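Local coordinates for alpha-galactosidase 1 (Saccharomyces cerevisiae, PDB 3LRK), which hydrolyses terminal, non-reducing alpha-D-galactose residues from alpha-D-galactosides such as galactose oligosaccharides, galactomannans and galactolipids, at residues D35-T39 / F40-V44; I162-H165 / R166-M170. The protein carries 1 engineered substitution. All coordinates share one frame; numbering follows the deposited sequence.

Contact 1. Residues D35-T39 / F40-V44; sequences DNWNT and FACDV
The indole of Trp37 lies over the backbone of Ala41, whose CA stands above one face of the six-membered ring, 3.6 Å from its centroid, in a CH-pi contact set toward the rim. Cys42 SG reaches the same ring at its edge, 4.1 Å from Trp37 CH2, as a sulfur-aromatic contact. A small residue is consistent with the place of Ala41, since a lone methyl still lets the broad indole lie on its CA. The ring gets there because Trp37 CG is turned opposite its own nitrogen (chi1 -172°), which sends the indole past its carbonyl carbon toward the residues that follow. Phe40 has closer company: Thr39 OG1 comes to 3.1 Å from Phe40 CD1, Thr39 O lies over one face, and Asn36 O sits in plane at the edge. Val44 CG1 packs across the Asn36 side chain at about a right angle.

These groups belong to a short helical turn straight after strand 32-35, the first strand of the TIM barrel, at the strand end where glycosidases of this fold bind sugar; Trp37 is next to the substrate-binding Asp72 and Asp73. Ala41 N donates to Trp37 O at 2.9 Å, while Phe40 N sits almost on the axis of the Asn36 carbonyl, 2.9 Å from Asn36 O, though its N-H is bent (137°) and also makes a weak bond to Trp37 O. Ala41 leaves helical angles with positive phi and takes the second place of a type II' turn from Phe40 to Asp43, closed by Asp43 N on Phe40 O at 2.9 Å. At the front, Asp35 OD1 caps Trp37 N at 2.8 Å, a role its short carboxylate fills well. Further out, Cys42 is tied by a disulfide to Cys74, which Trp37 also touches, and Phe40 rests on Leu48 of helix 46-58.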
loop_
_atom_site.group_PDB
_atom_site.type_symbol
_atom_site.label_atom_id
_atom_site.label_comp_id
_atom_site.label_asym_id
_atom_site.label_seq_id
_atom_site.Cartn_x
_atom_site.Cartn_y
_atom_site.Cartn_z
ATOM N N ASP A 35 31.607 3.491 14.896
ATOM C CA ASP A 35 31.720 2.922 13.556
ATOM C C ASP A 35 32.487 3.942 12.698
ATOM O O ASP A 35 32.233 5.147 12.784
ATOM C CB ASP A 35 30.307 2.640 13.000
ATOM C CG ASP A 35 30.310 1.980 11.620
ATOM O OD1 ASP A 35 30.960 2.509 10.682
ATOM O OD2 ASP A 35 29.616 0.935 11.460
ATOM N N ASN A 36 33.413 3.454 11.882
ATOM C CA ASN A 36 34.317 4.313 11.104
ATOM C C ASN A 36 33.716 4.969 9.858
ATOM O O ASN A 36 34.355 5.830 9.239
ATOM C CB ASN A 36 35.544 3.508 10.675
ATOM C CG ASN A 36 35.202 2.426 9.661
ATOM O OD1 ASN A 36 35.153 2.668 8.446
ATOM N ND2 ASN A 36 34.956 1.233 10.154
ATOM N N TRP A 37 32.505 4.561 9.479
ATOM C CA TRP A 37 31.968 4.941 8.172
ATOM C C TRP A 37 31.812 6.455 7.953
ATOM O O TRP A 37 32.408 7.003 7.015
ATOM C CB TRP A 37 30.653 4.215 7.839
ATOM C CG TRP A 37 30.266 4.506 6.429
ATOM C CD1 TRP A 37 29.313 5.380 5.999
ATOM C CD2 TRP A 37 30.889 3.974 5.254
ATOM N NE1 TRP A 37 29.281 5.405 4.616
ATOM C CE2 TRP A 37 30.241 4.553 4.137
ATOM C CE3 TRP A 37 31.922 3.047 5.036
ATOM C CZ2 TRP A 37 30.596 4.239 2.821
ATOM C CZ3 TRP A 37 32.272 2.731 3.722
ATOM C CH2 TRP A 37 31.614 3.333 2.635
ATOM N N ASN A 38 31.018 7.118 8.800
ATOM C CA ASN A 38 30.694 8.541 8.597
ATOM C C ASN A 38 31.906 9.397 8.252
ATOM O O ASN A 38 31.799 10.326 7.454
ATOM C CB ASN A 38 29.960 9.145 9.798
ATOM C CG ASN A 38 28.503 8.687 9.899
ATOM O OD1 ASN A 38 27.932 8.147 8.943
ATOM N ND2 ASN A 38 27.897 8.903 11.065
ATOM N N THR A 39 33.060 9.055 8.817
ATOM C CA THR A 39 34.225 9.930 8.744
ATOM C C THR A 39 35.408 9.359 7.961
ATOM O O THR A 39 36.305 10.118 7.572
ATOM C CB THR A 39 34.658 10.439 10.165
ATOM O OG1 THR A 39 35.003 9.333 11.014
ATOM C CG2 THR A 39 33.524 11.239 10.822
ATOM N N PHE A 40 35.402 8.048 7.700
ATOM C CA PHE A 40 36.500 7.394 6.962
ATOM C C PHE A 40 36.119 6.618 5.687
ATOM O O PHE A 40 36.989 6.284 4.878
ATOM C CB PHE A 40 37.320 6.504 7.895
ATOM C CG PHE A 40 38.004 7.263 8.994
ATOM C CD1 PHE A 40 37.372 7.455 10.224
ATOM C CD2 PHE A 40 39.271 7.815 8.791
ATOM C CE1 PHE A 40 37.996 8.178 11.250
ATOM C CE2 PHE A 40 39.907 8.535 9.807
ATOM C CZ PHE A 40 39.264 8.720 11.039
ATOM N N ALA A 41 34.826 6.337 5.515
ATOM C CA ALA A 41 34.333 5.552 4.374
ATOM C C ALA A 41 35.197 4.296 4.133
ATOM O O ALA A 41 35.501 3.587 5.092
ATOM C CB ALA A 41 34.206 6.426 3.119
ATOM N N CYS A 42 35.595 4.028 2.885
ATOM C CA CYS A 42 36.396 2.832 2.556
ATOM C C CYS A 42 37.857 2.899 2.999
ATOM O O CYS A 42 38.572 1.897 2.936
ATOM C CB CYS A 42 36.345 2.509 1.051
ATOM S SG CYS A 42 34.780 1.792 0.445
ATOM N N ASP A 43 38.293 4.073 3.445
ATOM C CA ASP A 43 39.680 4.278 3.856
ATOM C C ASP A 43 39.896 3.794 5.297
ATOM O O ASP A 43 39.993 4.598 6.236
ATOM C CB ASP A 43 40.069 5.751 3.690
ATOM C CG ASP A 43 41.550 5.997 3.918
ATOM O OD1 ASP A 43 42.361 5.098 3.585
ATOM O OD2 ASP A 43 41.902 7.085 4.436
ATOM N N VAL A 44 39.960 2.471 5.448
ATOM C CA VAL A 44 40.102 1.811 6.742
ATOM C C VAL A 44 41.426 1.054 6.798
ATOM O O VAL A 44 41.998 0.716 5.762
ATOM C CB VAL A 44 38.929 0.816 7.029
ATOM C CG1 VAL A 44 37.600 1.535 7.073
ATOM C CG2 VAL A 44 38.875 -0.317 5.998
#

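Contact 2. Residues I162-H165 / R166-M170; sequences ISYH and RYKAM
The Tyr164 ring has Lys168 on one face: CB stands over it at some distance, and the two side chains run alongside each other until Lys168 CD makes the touch at the phenol end, 3.4 Å from Tyr164 OH. At its edge, in plane, is His165 CE1, while Tyr164 CD2 stands 3.9 Å above the centre of the His165 ring. The Tyr167 ring has Ser163 O near its plane, 3.2 Å from CD1, and a water also at the edge. That water donates to Ser163 OG at 2.7 Å, which also hydrogen-bonds to Asp191 OD2, and accepts a weak bond from Arg166 NH2.

Lysine suits position 168 because its methylenes can line the phenol, while a bend at the last torsion (chi4 -75°) turns NZ aside to a salt bridge with Asp172. Were Tyr164 an alanine, those methylenes would probably lose their aromatic neighbour and the lysine chain be freer to turn. Bonds from i+4 to i, such as Lys168 N to Tyr164 O (2.8 Å), keep the helix regular.

This helix, 160-177, is the crossover of a beta-alpha-beta unit between strands 145-149 and 182-185. Tyr167 OH bonds to the backbone O of the nucleophile Asp149; Arg166 NE bonds to Gln156 O and NH1 to Asn150 OD1 and Ala116 O. Trp196 of helix 193-196 packs on Tyr164, which also meets Lys154 of a second subunit, and Met170 fits between helix 131-140 and strand 145-149.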
loop_
_atom_site.group_PDB
_atom_site.type_symbol
_atom_site.label_atom_id
_atom_site.label_comp_id
_atom_site.label_asym_id
_atom_site.label_seq_id
_atom_site.Cartn_x
_atom_site.Cartn_y
_atom_site.Cartn_z
ATOM N N ILE A 162 9.974 -13.407 3.545
ATOM C CA ILE A 162 11.212 -13.537 2.770
ATOM C C ILE A 162 12.411 -12.803 3.412
ATOM O O ILE A 162 13.519 -13.335 3.430
ATOM C CB ILE A 162 11.029 -13.147 1.272
ATOM C CG1 ILE A 162 12.278 -13.537 0.475
ATOM C CG2 ILE A 162 10.698 -11.654 1.114
ATOM C CD1 ILE A 162 12.045 -13.642 -1.042
ATOM N N SER A 163 12.192 -11.593 3.928
ATOM C CA SER A 163 13.278 -10.844 4.580
ATOM C C SER A 163 13.685 -11.502 5.905
ATOM O O SER A 163 14.874 -11.606 6.230
ATOM C CB SER A 163 12.871 -9.391 4.804
ATOM O OG SER A 163 12.916 -8.679 3.581
ATOM N N TYR A 164 12.693 -11.946 6.669
ATOM C CA TYR A 164 12.952 -12.701 7.886
ATOM C C TYR A 164 13.822 -13.943 7.638
ATOM O O TYR A 164 14.776 -14.181 8.366
ATOM C CB TYR A 164 11.631 -13.110 8.546
ATOM C CG TYR A 164 11.779 -14.139 9.638
ATOM C CD1 TYR A 164 12.092 -13.754 10.953
ATOM C CD2 TYR A 164 11.595 -15.496 9.368
ATOM C CE1 TYR A 164 12.209 -14.694 11.956
ATOM C CE2 TYR A 164 11.723 -16.453 10.370
ATOM C CZ TYR A 164 12.025 -16.042 11.663
ATOM O OH TYR A 164 12.147 -16.984 12.666
ATOM N N HIS A 165 13.491 -14.743 6.627
ATOM C CA HIS A 165 14.271 -15.958 6.380
ATOM C C HIS A 165 15.711 -15.659 5.937
ATOM O O HIS A 165 16.641 -16.363 6.337
ATOM C CB HIS A 165 13.536 -16.911 5.442
ATOM C CG HIS A 165 12.461 -17.701 6.137
ATOM N ND1 HIS A 165 12.736 -18.602 7.145
ATOM C CD2 HIS A 165 11.113 -17.698 5.998
ATOM C CE1 HIS A 165 11.608 -19.137 7.579
ATOM N NE2 HIS A 165 10.608 -18.596 6.907
ATOM N N ARG A 166 15.898 -14.580 5.179
ATOM C CA ARG A 166 17.248 -14.151 4.753
ATOM C C ARG A 166 18.110 -13.721 5.954
ATOM O O ARG A 166 19.290 -14.102 6.052
ATOM C CB ARG A 166 17.163 -13.023 3.710
ATOM C CG ARG A 166 18.535 -12.476 3.201
ATOM C CD ARG A 166 18.418 -11.769 1.832
ATOM N NE ARG A 166 17.339 -10.786 1.852
ATOM C CZ ARG A 166 17.447 -9.538 2.272
ATOM N NH1 ARG A 166 18.633 -9.035 2.654
ATOM N NH2 ARG A 166 16.360 -8.773 2.300
ATOM N N TYR A 167 17.525 -12.939 6.855
ATOM C CA TYR A 167 18.227 -12.511 8.074
ATOM C C TYR A 167 18.403 -13.627 9.105
ATOM O O TYR A 167 19.445 -13.683 9.786
ATOM C CB TYR A 167 17.623 -11.220 8.649
ATOM C CG TYR A 167 18.049 -10.067 7.785
ATOM C CD1 TYR A 167 17.176 -9.480 6.867
ATOM C CD2 TYR A 167 19.379 -9.622 7.819
ATOM C CE1 TYR A 167 17.609 -8.445 6.025
ATOM C CE2 TYR A 167 19.812 -8.605 6.996
ATOM C CZ TYR A 167 18.937 -8.018 6.108
ATOM O OH TYR A 167 19.402 -7.010 5.310
ATOM N N LYS A 168 17.413 -14.529 9.178
ATOM C CA LYS A 168 17.529 -15.752 9.974
ATOM C C LYS A 168 18.650 -16.677 9.517
ATOM O O LYS A 168 19.303 -17.309 10.352
ATOM C CB LYS A 168 16.195 -16.531 10.034
ATOM C CG LYS A 168 16.241 -17.744 10.977
ATOM C CD LYS A 168 14.869 -18.333 11.228
ATOM C CE LYS A 168 14.935 -19.473 12.248
ATOM N NZ LYS A 168 15.511 -20.721 11.636
ATOM N N ALA A 169 18.876 -16.770 8.202
ATOM C CA ALA A 169 19.983 -17.566 7.676
ATOM C C ALA A 169 21.326 -17.189 8.320
ATOM O O ALA A 169 22.096 -18.083 8.700
ATOM C CB ALA A 169 20.061 -17.477 6.126
ATOM N N MET A 170 21.604 -15.894 8.458
ATOM C CA MET A 170 22.860 -15.472 9.118
ATOM C C MET A 170 22.803 -15.603 10.655
ATOM O O MET A 170 23.804 -15.946 11.281
ATOM C CB MET A 170 23.278 -14.059 8.705
ATOM C CG MET A 170 24.578 -13.561 9.372
ATOM S SD MET A 170 25.981 -14.637 9.079
ATOM C CE MET A 170 26.552 -14.010 7.497
HETATM O O HOH W 1 14.863 -6.828 3.781
#

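From the N terminus, the chain passes strand 32-35 and at once makes contact 1, where the short helix 37-40 runs into a beta turn that leads toward helix 46-58. Strands 68-70, 109-115 and 145-149 follow in the same parallel barrel, and contact 2 then lies wholly within helix 160-177, closing no loop of its own. The two are in series, neither nested nor crossing, with centres about 27 Å apart and nearest atoms about 14 Å apart. Strand 145-149 has residues near both contacts, and its Lys147 makes a long, weak ion pair with Asp35. Contact 1 thus shapes a loop beside the sugar site, and contact 2 joins an outer helix to the barrel wall.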